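Sigma C capsid protein (PDB 2BSF) mediates attachment of avian reovirus to host cells and induces apoptosis, this chain being the carboxy-terminal, receptor-binding part of the viral fibre. Local coordinates at residues 128-133 with 163-168; 65-70 with 82-87; 55-60 with 95-100; 49-54 with 102-107. All coordinates share one frame; numbering follows the deposited sequence.

Contact 1. Residues 128-133 with 163-168; sequences VSFTRD and ANIRSL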
loop_
_atom_site.group_PDB
_atom_site.type_symbol
_atom_site.label_atom_id
_atom_site.label_comp_id
_atom_site.label_asym_id
_atom_site.label_seq_id
_atom_site.Cartn_x
_atom_site.Cartn_y
_atom_site.Cartn_z
ATOM N N VAL A 128 -0.460 16.962 1.112
ATOM C CA VAL A 128 0.297 18.139 1.587
ATOM C C VAL A 128 -0.588 18.948 2.555
ATOM O O VAL A 128 -1.771 19.076 2.325
ATOM C CB VAL A 128 0.650 19.021 0.372
ATOM C CG1 VAL A 128 1.297 20.323 0.821
ATOM C CG2 VAL A 128 1.607 18.266 -0.541
ATOM N N SER A 129 -0.036 19.496 3.624
ATOM C CA SER A 129 -0.784 20.471 4.405
ATOM C C SER A 129 0.224 21.440 5.011
ATOM O O SER A 129 1.393 21.109 5.160
ATOM C CB SER A 129 -1.636 19.789 5.494
ATOM O OG SER A 129 -0.840 19.521 6.597
ATOM N N PHE A 130 -0.226 22.638 5.350
ATOM C CA PHE A 130 0.657 23.643 5.917
ATOM C C PHE A 130 -0.242 24.717 6.519
ATOM O O PHE A 130 -1.456 24.760 6.261
ATOM C CB PHE A 130 1.582 24.239 4.834
ATOM C CG PHE A 130 0.829 24.820 3.666
ATOM C CD1 PHE A 130 0.372 26.139 3.701
ATOM C CD2 PHE A 130 0.531 24.037 2.543
ATOM C CE1 PHE A 130 -0.366 26.683 2.620
ATOM C CE2 PHE A 130 -0.218 24.563 1.463
ATOM C CZ PHE A 130 -0.656 25.877 1.499
ATOM N N THR A 131 0.353 25.594 7.314
ATOM C CA THR A 131 -0.402 26.698 7.900
ATOM C C THR A 131 0.053 27.972 7.213
ATOM O O THR A 131 1.253 28.173 6.938
ATOM C CB THR A 131 -0.137 26.830 9.406
ATOM O OG1 THR A 131 1.220 27.204 9.588
ATOM C CG2 THR A 131 -0.332 25.545 10.099
ATOM N N ARG A 132 -0.896 28.846 6.924
ATOM C CA ARG A 132 -0.563 30.155 6.366
ATOM C C ARG A 132 -1.512 31.187 6.999
ATOM O O ARG A 132 -2.718 31.003 6.947
ATOM C CB ARG A 132 -0.709 30.135 4.858
ATOM C CG ARG A 132 -0.550 31.516 4.162
ATOM C CD ARG A 132 -1.102 31.466 2.734
ATOM N NE ARG A 132 -1.081 32.775 2.067
ATOM C CZ ARG A 132 -0.602 33.017 0.846
ATOM N NH1 ARG A 132 -0.100 32.033 0.069
ATOM N NH2 ARG A 132 -0.645 34.258 0.387
ATOM N N ASP A 133 -0.968 32.265 7.569
ATOM C CA ASP A 133 -1.790 33.252 8.351
ATOM C C ASP A 133 -2.769 32.575 9.292
ATOM O O ASP A 133 -3.971 32.886 9.261
ATOM C CB ASP A 133 -2.587 34.206 7.441
ATOM C CG ASP A 133 -1.713 34.900 6.419
ATOM O OD1 ASP A 133 -0.601 35.354 6.806
ATOM O OD2 ASP A 133 -2.129 34.984 5.232
ATOM N N ALA A 163 4.315 35.407 0.760
ATOM C CA ALA A 163 3.828 34.920 2.022
ATOM C C ALA A 163 4.785 33.854 2.536
ATOM O O ALA A 163 5.710 33.409 1.819
ATOM C CB ALA A 163 2.450 34.383 1.853
ATOM N N ASN A 164 4.612 33.476 3.793
ATOM C CA ASN A 164 5.489 32.461 4.376
ATOM C C ASN A 164 4.625 31.337 4.911
ATOM O O ASN A 164 3.816 31.553 5.783
ATOM C CB ASN A 164 6.379 33.037 5.502
ATOM C CG ASN A 164 7.267 34.170 5.021
ATOM O OD1 ASN A 164 6.837 35.324 4.984
ATOM N ND2 ASN A 164 8.511 33.852 4.633
ATOM N N ILE A 165 4.813 30.128 4.397
ATOM C CA ILE A 165 4.037 28.993 4.899
ATOM C C ILE A 165 4.900 28.187 5.897
ATOM O O ILE A 165 6.124 28.196 5.799
ATOM C CB ILE A 165 3.469 28.130 3.717
ATOM C CG1 ILE A 165 4.585 27.347 2.999
ATOM C CG2 ILE A 165 2.657 29.040 2.738
ATOM C CD1 ILE A 165 4.058 26.332 1.958
ATOM N N ARG A 166 4.255 27.503 6.836
ATOM C CA ARG A 166 4.945 26.803 7.910
ATOM C C ARG A 166 4.244 25.479 8.165
ATOM O O ARG A 166 3.169 25.260 7.655
ATOM C CB ARG A 166 4.853 27.643 9.214
ATOM C CG ARG A 166 5.519 28.965 9.099
ATOM C CD ARG A 166 5.377 29.788 10.369
ATOM N NE ARG A 166 6.294 30.905 10.240
ATOM C CZ ARG A 166 5.971 32.082 9.722
ATOM N NH1 ARG A 166 4.714 32.323 9.321
ATOM N NH2 ARG A 166 6.905 33.031 9.632
ATOM N N SER A 167 4.817 24.638 9.026
ATOM C CA SER A 167 4.180 23.375 9.411
ATOM C C SER A 167 3.755 22.558 8.178
ATOM O O SER A 167 2.686 21.941 8.162
ATOM C CB SER A 167 2.988 23.657 10.343
ATOM O OG SER A 167 3.485 24.299 11.491
ATOM N N LEU A 168 4.624 22.548 7.159
ATOM C CA LEU A 168 4.361 21.834 5.917
ATOM C C LEU A 168 4.590 20.372 6.186
ATOM O O LEU A 168 5.672 19.987 6.679
ATOM C CB LEU A 168 5.299 22.322 4.806
ATOM C CG LEU A 168 5.307 21.578 3.448
ATOM C CD1 LEU A 168 4.000 21.716 2.630
ATOM C CD2 LEU A 168 6.476 22.107 2.646
HETATM O O HOH W 1 0.107 21.223 8.535
HETATM O O HOH W 2 2.398 30.443 8.689
HETATM O O HOH W 3 1.526 26.072 12.397
HETATM O O HOH W 4 1.760 33.043 7.141
#
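T131 and R166 exchange both backbone hydrogen bonds across two antiparallel strands of the beta-barrel in the receptor-binding domain. The nearly straight bond from T131 N to R166 O is 2.9 Å long, and its return, R166 N to T131 O, measures 3.1 Å. Beyond R166 the chain turns a corner at S167, and ordinary pairing gives way to CA-H...O contacts: L168 CA approaches S129 O to 3.1 Å. Water takes over on this side, one molecule bridging S129 OG and S167 O, another joining the hydroxyls of T131 and S167; S129 OG also hydrogen-bonds T169 OG1.

On the buried side, F130 and I165 pack against each other. With CG of F130 set between its own backbone N and carbonyl carbon (chi1 56°), I165 CD1 sits over one face of the ring, offset toward the rim, in a CH-pi contact 4.1 Å from the F130 centroid. L168 CD1 continues the apolar surface by meeting V128 CG1 at 3.5 Å, and F155 of strand 150-156 packs against V128, I165 and L168. R132, its chain extended, carries its guanidinium to T157, where NH1 bonds the carbonyl oxygen; over the centre of that flat group sits A163 CB, 3.4 Å from R132 NH2.

Contact 2. Residues 65-70 with 82-87; sequences DMTVNA and SSTGNL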
loop_
_atom_site.group_PDB
_atom_site.type_symbol
_atom_site.label_atom_id
_atom_site.label_comp_id
_atom_site.label_asym_id
_atom_site.label_seq_id
_atom_site.Cartn_x
_atom_site.Cartn_y
_atom_site.Cartn_z
ATOM N N ASP A 65 13.785 23.042 5.187
ATOM C CA ASP A 65 14.281 21.802 5.775
ATOM C C ASP A 65 13.113 20.932 6.132
ATOM O O ASP A 65 12.183 21.393 6.808
ATOM C CB ASP A 65 14.992 22.084 7.106
ATOM C CG ASP A 65 16.359 22.741 6.930
ATOM O OD1 ASP A 65 16.864 22.851 5.783
ATOM O OD2 ASP A 65 16.926 23.120 7.973
ATOM N N MET A 66 13.189 19.666 5.737
ATOM C CA MET A 66 12.127 18.701 6.036
ATOM C C MET A 66 12.741 17.629 6.888
ATOM O O MET A 66 13.812 17.148 6.580
ATOM C CB MET A 66 11.542 18.071 4.734
ATOM C CG MET A 66 10.989 19.104 3.692
ATOM S SD MET A 66 9.639 20.112 4.336
ATOM C CE MET A 66 8.292 18.933 4.484
ATOM N N THR A 67 12.053 17.269 7.963
ATOM C CA THR A 67 12.420 16.112 8.751
ATOM C C THR A 67 11.655 14.939 8.141
ATOM O O THR A 67 10.417 14.967 8.066
ATOM C CB THR A 67 11.994 16.305 10.218
ATOM O OG1 THR A 67 12.777 17.369 10.771
ATOM C CG2 THR A 67 12.219 15.021 11.026
ATOM N N VAL A 68 12.408 13.939 7.678
ATOM C CA VAL A 68 11.848 12.837 6.905
ATOM C C VAL A 68 12.017 11.525 7.656
ATOM O O VAL A 68 13.090 11.203 8.163
ATOM C CB VAL A 68 12.471 12.748 5.467
ATOM C CG1 VAL A 68 11.823 11.665 4.616
ATOM C CG2 VAL A 68 12.351 14.055 4.729
ATOM N N ASN A 69 10.941 10.767 7.720
ATOM C CA ASN A 69 11.025 9.361 8.020
ATOM C C ASN A 69 10.618 8.624 6.770
ATOM O O ASN A 69 9.549 8.889 6.213
ATOM C CB ASN A 69 10.080 9.006 9.163
ATOM C CG ASN A 69 10.705 9.296 10.532
ATOM O OD1 ASN A 69 11.433 8.485 11.079
ATOM N ND2 ASN A 69 10.423 10.449 11.062
ATOM N N ALA A 70 11.468 7.704 6.349
ATOM C CA ALA A 70 11.207 6.873 5.184
ATOM C C ALA A 70 11.085 5.459 5.675
ATOM O O ALA A 70 12.057 4.882 6.160
ATOM C CB ALA A 70 12.333 7.020 4.152
ATOM N N SER A 82 7.939 16.502 7.712
ATOM C CA SER A 82 7.425 17.641 8.443
ATOM C C SER A 82 8.482 18.748 8.373
ATOM O O SER A 82 9.665 18.475 8.571
ATOM C CB SER A 82 7.262 17.205 9.903
ATOM O OG SER A 82 6.456 18.128 10.566
ATOM N N SER A 83 8.075 19.985 8.087
ATOM C CA SER A 83 9.048 21.084 7.942
ATOM C C SER A 83 9.511 21.675 9.279
ATOM O O SER A 83 8.806 21.668 10.281
ATOM C CB SER A 83 8.462 22.216 7.077
ATOM O OG SER A 83 7.367 22.872 7.732
ATOM N N THR A 84 10.685 22.276 9.259
ATOM C CA THR A 84 11.050 23.217 10.312
ATOM C C THR A 84 11.331 24.542 9.598
ATOM O O THR A 84 12.009 24.576 8.543
ATOM C CB THR A 84 12.312 22.735 11.078
ATOM O OG1 THR A 84 13.317 22.405 10.114
ATOM C CG2 THR A 84 12.007 21.460 11.918
ATOM N N GLY A 85 10.796 25.631 10.141
ATOM C CA GLY A 85 11.020 26.936 9.547
ATOM C C GLY A 85 9.878 27.352 8.632
ATOM O O GLY A 85 8.844 26.676 8.548
ATOM N N ASN A 86 10.056 28.482 7.963
ATOM C CA ASN A 86 9.049 28.956 7.019
ATOM C C ASN A 86 9.587 28.780 5.587
ATOM O O ASN A 86 10.810 28.758 5.353
ATOM C CB ASN A 86 8.643 30.413 7.338
ATOM C CG ASN A 86 9.646 31.422 6.813
ATOM O OD1 ASN A 86 9.707 31.674 5.615
ATOM N ND2 ASN A 86 10.452 31.974 7.700
ATOM N N LEU A 87 8.678 28.567 4.653
ATOM C CA LEU A 87 9.013 28.641 3.233
ATOM C C LEU A 87 8.383 29.903 2.639
ATOM O O LEU A 87 7.183 30.143 2.784
ATOM C CB LEU A 87 8.478 27.423 2.462
ATOM C CG LEU A 87 8.663 27.448 0.943
ATOM C CD1 LEU A 87 10.143 27.132 0.579
ATOM C CD2 LEU A 87 7.667 26.466 0.299
HETATM O O HOH W 5 13.881 25.560 6.811
HETATM O O HOH W 6 16.321 22.858 10.459
HETATM O O HOH W 7 13.853 19.769 9.395
#
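The carbonyl oxygen of S82 receives the shortest direct hydrogen bond here, 2.7 Å from T67 N. T67 O answers by accepting from S82 N at 2.9 Å, so this residue pair is locked in both directions. Two residues along, T84 N donates to D65 O at 3.0 Å, and a water bridges the same two residues by accepting from D65 N and donating to T84 O. The two segments belong to a beta hairpin formed by strands 63-73 and 76-84.

On the face bearing D65, T67 and T84, the threonine hydroxyls are linked through a further water, 2.8 Å from T84 OG1. A separate water connects T84 OG1 with the carboxylate, donating to D65 OD2 at 2.6 Å. On the face of M66 and S83 the contact is made by the thioether. M66 bends at both chi2 and chi3 (-61° and -70°), which folds its end back over the neighbouring strand: SD comes 3.7 Å from S83 CB, and M66 CE lies 3.8 Å from S83 N. L168 and V170 of strand 163-175 pack on the same methionine, and S83 OG accepts a hydrogen bond from L168 N.

Contact 3. Residues 55-60 with 95-100; sequences RGTNGS and LLTFDL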
loop_
_atom_site.group_PDB
_atom_site.type_symbol
_atom_site.label_atom_id
_atom_site.label_comp_id
_atom_site.label_asym_id
_atom_site.label_seq_id
_atom_site.Cartn_x
_atom_site.Cartn_y
_atom_site.Cartn_z
ATOM N N ARG A 55 13.774 22.329 -2.331
ATOM C CA ARG A 55 13.999 23.620 -2.991
ATOM C C ARG A 55 12.781 24.095 -3.783
ATOM O O ARG A 55 12.237 23.343 -4.585
ATOM C CB ARG A 55 15.194 23.522 -3.957
ATOM C CG ARG A 55 16.469 23.028 -3.357
ATOM C CD ARG A 55 17.635 23.072 -4.388
ATOM N NE ARG A 55 18.869 22.628 -3.761
ATOM C CZ ARG A 55 19.771 23.418 -3.170
ATOM N NH1 ARG A 55 19.603 24.740 -3.137
ATOM N NH2 ARG A 55 20.845 22.870 -2.595
ATOM N N GLY A 56 12.349 25.331 -3.542
ATOM C CA GLY A 56 11.335 25.975 -4.349
ATOM C C GLY A 56 11.926 26.170 -5.734
ATOM O O GLY A 56 13.050 26.663 -5.855
ATOM N N THR A 57 11.193 25.714 -6.760
ATOM C CA THR A 57 11.666 25.714 -8.162
ATOM C C THR A 57 10.709 26.450 -9.100
ATOM O O THR A 57 11.027 26.603 -10.283
ATOM C CB THR A 57 12.006 24.282 -8.710
ATOM O OG1 THR A 57 10.951 23.357 -8.414
ATOM C CG2 THR A 57 13.307 23.738 -8.069
ATOM N N ASN A 58 9.579 26.932 -8.562
ATOM C CA ASN A 58 8.605 27.807 -9.251
ATOM C C ASN A 58 7.609 28.264 -8.200
ATOM O O ASN A 58 7.205 27.446 -7.363
ATOM C CB ASN A 58 7.823 27.066 -10.350
ATOM C CG ASN A 58 6.904 28.003 -11.136
ATOM O OD1 ASN A 58 7.347 28.665 -12.078
ATOM N ND2 ASN A 58 5.625 28.084 -10.733
ATOM N N GLY A 59 7.235 29.545 -8.209
ATOM C CA GLY A 59 6.401 30.115 -7.141
ATOM C C GLY A 59 7.134 30.248 -5.790
ATOM O O GLY A 59 6.519 30.565 -4.753
ATOM N N SER A 60 8.446 30.018 -5.822
ATOM C CA SER A 60 9.354 30.153 -4.674
ATOM C C SER A 60 10.794 29.964 -5.146
ATOM O O SER A 60 11.075 29.090 -5.993
ATOM C CB SER A 60 9.016 29.105 -3.595
ATOM O OG SER A 60 9.921 29.190 -2.527
ATOM N N LEU A 95 6.105 24.875 -6.623
ATOM C CA LEU A 95 6.760 23.614 -6.976
ATOM C C LEU A 95 7.926 23.427 -6.039
ATOM O O LEU A 95 8.774 24.324 -5.911
ATOM C CB LEU A 95 7.242 23.610 -8.431
ATOM C CG LEU A 95 6.211 23.206 -9.495
ATOM C CD1 LEU A 95 5.066 24.235 -9.596
ATOM C CD2 LEU A 95 6.892 23.004 -10.888
ATOM N N LEU A 96 7.936 22.277 -5.363
ATOM C CA LEU A 96 8.943 21.949 -4.355
ATOM C C LEU A 96 9.637 20.661 -4.729
ATOM O O LEU A 96 9.014 19.616 -4.881
ATOM C CB LEU A 96 8.300 21.845 -2.975
ATOM C CG LEU A 96 9.170 21.960 -1.734
ATOM C CD1 LEU A 96 9.903 23.346 -1.595
ATOM C CD2 LEU A 96 8.233 21.664 -0.546
ATOM N N THR A 97 10.949 20.780 -4.894
ATOM C CA THR A 97 11.772 19.765 -5.492
ATOM C C THR A 97 12.562 19.019 -4.433
ATOM O O THR A 97 13.134 19.623 -3.530
ATOM C CB THR A 97 12.691 20.425 -6.528
ATOM O OG1 THR A 97 11.861 20.905 -7.576
ATOM C CG2 THR A 97 13.700 19.402 -7.112
ATOM N N PHE A 98 12.572 17.700 -4.565
ATOM C CA PHE A 98 13.232 16.803 -3.631
ATOM C C PHE A 98 14.315 16.019 -4.406
ATOM O O PHE A 98 14.033 15.036 -5.107
ATOM C CB PHE A 98 12.184 15.883 -3.004
ATOM C CG PHE A 98 11.276 16.587 -2.038
ATOM C CD1 PHE A 98 10.129 17.270 -2.490
ATOM C CD2 PHE A 98 11.558 16.566 -0.672
ATOM C CE1 PHE A 98 9.297 17.937 -1.588
ATOM C CE2 PHE A 98 10.727 17.236 0.227
ATOM C CZ PHE A 98 9.626 17.933 -0.227
ATOM N N ASP A 99 15.549 16.509 -4.322
ATOM C CA ASP A 99 16.673 15.866 -5.015
ATOM C C ASP A 99 17.512 15.091 -3.995
ATOM O O ASP A 99 17.857 15.672 -2.958
ATOM C CB ASP A 99 17.506 17.007 -5.612
ATOM C CG ASP A 99 18.744 16.531 -6.326
ATOM O OD1 ASP A 99 19.224 15.397 -6.090
ATOM O OD2 ASP A 99 19.203 17.317 -7.144
ATOM N N LEU A 100 17.856 13.817 -4.267
ATOM C CA LEU A 100 18.638 13.031 -3.291
ATOM C C LEU A 100 19.912 13.732 -2.796
ATOM O O LEU A 100 20.319 13.548 -1.638
ATOM C CB LEU A 100 18.998 11.627 -3.827
ATOM C CG LEU A 100 17.849 10.646 -4.086
ATOM C CD1 LEU A 100 18.442 9.330 -4.575
ATOM C CD2 LEU A 100 16.967 10.470 -2.803
#
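R55 and T97 are an antiparallel hydrogen-bonded pair in the beta-barrel of the receptor-binding domain, with R55 N donating to T97 O at 3.0 Å and T97 N returning a bond to R55 O at 2.9 Å. T57 N donates to L95 O, but L95 N bonds to N58 O, also at 2.9 Å. T57 and N58 thus both face L95, and this extra residue breaks the regular alternation, consistent with a beta bulge.

Among side-chain polar interactions, the side chains of T57 and T97 cross at about a right angle, and their OG1 atoms hydrogen-bond at 2.7 Å; either may donate. A chi1 of 48° turns T57 OG1 across to the other strand. T97 OG1 also bonds T152 OG1, making a hydroxyl chain over three strands.

Apolar packing is lighter. L95 CD1 lies 4.0 Å from N58 CB on the face shared with T97, whereas L96 CD1 reaches on the other face to G56 N at 3.7 Å, lying against the peptide instead of a side chain.

Strand 93-104 is flanked here by 46-58 and 150-156: L95 touches T152 and T154, while L96 meets A54 and, on strand 63-73, I64.

Contact 4. Residues 49-54 with 102-107; sequences QFRWMA and DITHIP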
loop_
_atom_site.group_PDB
_atom_site.type_symbol
_atom_site.label_atom_id
_atom_site.label_comp_id
_atom_site.label_asym_id
_atom_site.label_seq_id
_atom_site.Cartn_x
_atom_site.Cartn_y
_atom_site.Cartn_z
ATOM N N GLN A 49 15.686 8.024 8.965
ATOM C CA GLN A 49 15.342 9.344 9.452
ATOM C C GLN A 49 16.435 10.266 8.998
ATOM O O GLN A 49 17.601 10.017 9.238
ATOM C CB GLN A 49 15.296 9.371 10.974
ATOM C CG GLN A 49 14.349 8.337 11.585
ATOM C CD GLN A 49 14.250 8.474 13.085
ATOM O OE1 GLN A 49 14.655 7.584 13.824
ATOM N NE2 GLN A 49 13.739 9.610 13.543
ATOM N N PHE A 50 16.067 11.353 8.359
ATOM C CA PHE A 50 17.093 12.240 7.837
ATOM C C PHE A 50 16.457 13.581 7.585
ATOM O O PHE A 50 15.237 13.734 7.660
ATOM C CB PHE A 50 17.781 11.652 6.555
ATOM C CG PHE A 50 16.810 11.213 5.464
ATOM C CD1 PHE A 50 16.280 12.153 4.552
ATOM C CD2 PHE A 50 16.431 9.878 5.346
ATOM C CE1 PHE A 50 15.391 11.757 3.563
ATOM C CE2 PHE A 50 15.539 9.467 4.349
ATOM C CZ PHE A 50 15.012 10.415 3.464
ATOM N N ARG A 51 17.292 14.569 7.302
ATOM C CA ARG A 51 16.808 15.856 6.941
ATOM C C ARG A 51 16.926 16.015 5.426
ATOM O O ARG A 51 17.927 15.651 4.832
ATOM C CB ARG A 51 17.581 16.919 7.673
ATOM C CG ARG A 51 17.078 18.330 7.405
ATOM C CD ARG A 51 18.103 19.304 7.946
ATOM N NE ARG A 51 19.316 19.338 7.118
ATOM C CZ ARG A 51 20.556 19.494 7.605
ATOM N NH1 ARG A 51 20.761 19.593 8.921
ATOM N NH2 ARG A 51 21.600 19.536 6.777
ATOM N N TRP A 52 15.884 16.550 4.811
ATOM C CA TRP A 52 15.891 16.756 3.384
ATOM C C TRP A 52 15.662 18.240 3.170
ATOM O O TRP A 52 14.613 18.740 3.527
ATOM C CB TRP A 52 14.735 15.960 2.715
ATOM C CG TRP A 52 15.016 15.630 1.248
ATOM C CD1 TRP A 52 15.797 16.352 0.358
ATOM C CD2 TRP A 52 14.504 14.519 0.516
ATOM N NE1 TRP A 52 15.812 15.730 -0.870
ATOM C CE2 TRP A 52 15.044 14.595 -0.799
ATOM C CE3 TRP A 52 13.663 13.443 0.848
ATOM C CZ2 TRP A 52 14.745 13.646 -1.793
ATOM C CZ3 TRP A 52 13.378 12.502 -0.122
ATOM C CH2 TRP A 52 13.922 12.607 -1.445
ATOM N N MET A 53 16.615 18.953 2.581
ATOM C CA MET A 53 16.339 20.330 2.251
ATOM C C MET A 53 15.669 20.367 0.859
ATOM O O MET A 53 16.291 20.061 -0.146
ATOM C CB MET A 53 17.627 21.189 2.318
ATOM C CG MET A 53 17.352 22.705 2.198
ATOM S SD MET A 53 18.847 23.699 2.120
ATOM C CE MET A 53 19.606 23.101 0.603
ATOM N N ALA A 54 14.389 20.724 0.824
ATOM C CA ALA A 54 13.616 20.807 -0.405
ATOM C C ALA A 54 13.840 22.200 -1.005
ATOM O O ALA A 54 14.022 23.145 -0.263
ATOM C CB ALA A 54 12.121 20.605 -0.074
ATOM N N ASP A 102 20.271 16.606 -1.818
ATOM C CA ASP A 102 19.984 17.529 -0.712
ATOM C C ASP A 102 19.567 16.860 0.588
ATOM O O ASP A 102 19.060 17.523 1.481
ATOM C CB ASP A 102 18.949 18.572 -1.141
ATOM C CG ASP A 102 19.455 19.439 -2.274
ATOM O OD1 ASP A 102 20.577 19.966 -2.157
ATOM O OD2 ASP A 102 18.729 19.589 -3.275
ATOM N N ILE A 103 19.772 15.556 0.697
ATOM C CA ILE A 103 19.552 14.853 1.954
ATOM C C ILE A 103 20.839 14.931 2.771
ATOM O O ILE A 103 21.935 14.705 2.232
ATOM C CB ILE A 103 19.253 13.383 1.714
ATOM C CG1 ILE A 103 17.879 13.216 1.082
ATOM C CG2 ILE A 103 19.493 12.550 2.980
ATOM C CD1 ILE A 103 17.627 11.816 0.607
ATOM N N THR A 104 20.705 15.252 4.063
ATOM C CA THR A 104 21.812 15.085 5.025
ATOM C C THR A 104 21.497 14.076 6.134
ATOM O O THR A 104 20.383 14.038 6.711
ATOM C CB THR A 104 22.362 16.404 5.587
ATOM O OG1 THR A 104 21.278 17.247 5.974
ATOM C CG2 THR A 104 23.212 17.109 4.537
ATOM N N HIS A 105 22.569 13.379 6.501
ATOM C CA HIS A 105 22.629 11.924 6.563
ATOM C C HIS A 105 22.853 11.646 5.076
ATOM O O HIS A 105 23.402 12.490 4.370
ATOM C CB HIS A 105 21.357 11.246 7.122
ATOM C CG HIS A 105 21.389 11.020 8.608
ATOM N ND1 HIS A 105 21.303 12.049 9.525
ATOM C CD2 HIS A 105 21.504 9.881 9.337
ATOM C CE1 HIS A 105 21.371 11.555 10.750
ATOM N NE2 HIS A 105 21.492 10.242 10.664
ATOM N N ILE A 106 22.445 10.468 4.634
ATOM C CA ILE A 106 22.459 9.952 3.253
ATOM C C ILE A 106 22.541 8.495 3.590
ATOM O O ILE A 106 23.632 7.985 3.877
ATOM C CB ILE A 106 23.614 10.392 2.245
ATOM C CG1 ILE A 106 24.996 10.594 2.907
ATOM C CG2 ILE A 106 23.174 11.589 1.381
ATOM C CD1 ILE A 106 26.109 9.658 2.383
ATOM N N PRO A 107 21.369 7.837 3.655
ATOM C CA PRO A 107 21.324 6.449 4.113
ATOM C C PRO A 107 22.230 5.574 3.244
ATOM O O PRO A 107 22.459 5.894 2.075
ATOM C CB PRO A 107 19.845 6.082 3.947
ATOM C CG PRO A 107 19.126 7.418 4.001
ATOM C CD PRO A 107 20.031 8.349 3.298
HETATM O O HOH W 8 19.779 18.579 4.186
HETATM O O HOH W 9 16.065 18.910 -2.866
#
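R51 and T104 pair by two backbone hydrogen bonds in the antiparallel sheet of the beta-barrel, T104 N to R51 O at 2.9 Å and R51 N to T104 O at 3.2 Å. W52 and I103 follow as a non-hydrogen-bonded pair, and M53 N then donates to D102 O at 3.0 Å. The latter oxygen is gripped twice, since a water that accepts from R51 NE also donates to it.

The barrel side is built around I103, which divides its branches between two aromatic residues, F50 and W52. CG2 and CD1 touch the phenyl group of F50, with I103 CG2 3.6 Å from F50 CD1. On its other flank F50 meets P107, in a poorly ordered part of the chain; the two side chains cross at about a right angle, and F50 CD2 lies 3.9 Å from P107 CG. L113 touches both F50 and I103.

The indole is fixed at its nitrogen, where W52 NE1 bonds D99 O, and F98 meets it edge-to-face. Over the five-membered ring of W52, I103 CG1 makes a CH-pi contact, 3.5 Å from the centroid and only 5° off the normal.

How the contacts relate
The four contacts lie in one curled antiparallel sheet: contacts 1, 3 and 4 pair strands distant in sequence, while contact 2 is a local hairpin. Contacts 3 and 4 share strands 46-58 and 93-104, their centres 15 Å apart, and are joined by a salt bridge from R55 NH2 to D102 OD1 at 2.9 Å. Contact 2 is nested in the loops they close; strand 63-73 joins it to contact 4 through backbone bonds from M66 N to W52 O and from V68 N to F50 O, both 2.8 Å. Contact 1 extends the sheet beyond contact 2, with S83 N 2.8 Å from L168 O, and touches contact 3 through L168 and L96. The zinc ion bound by E3 and H8 belongs to the amino-terminal end of the chain.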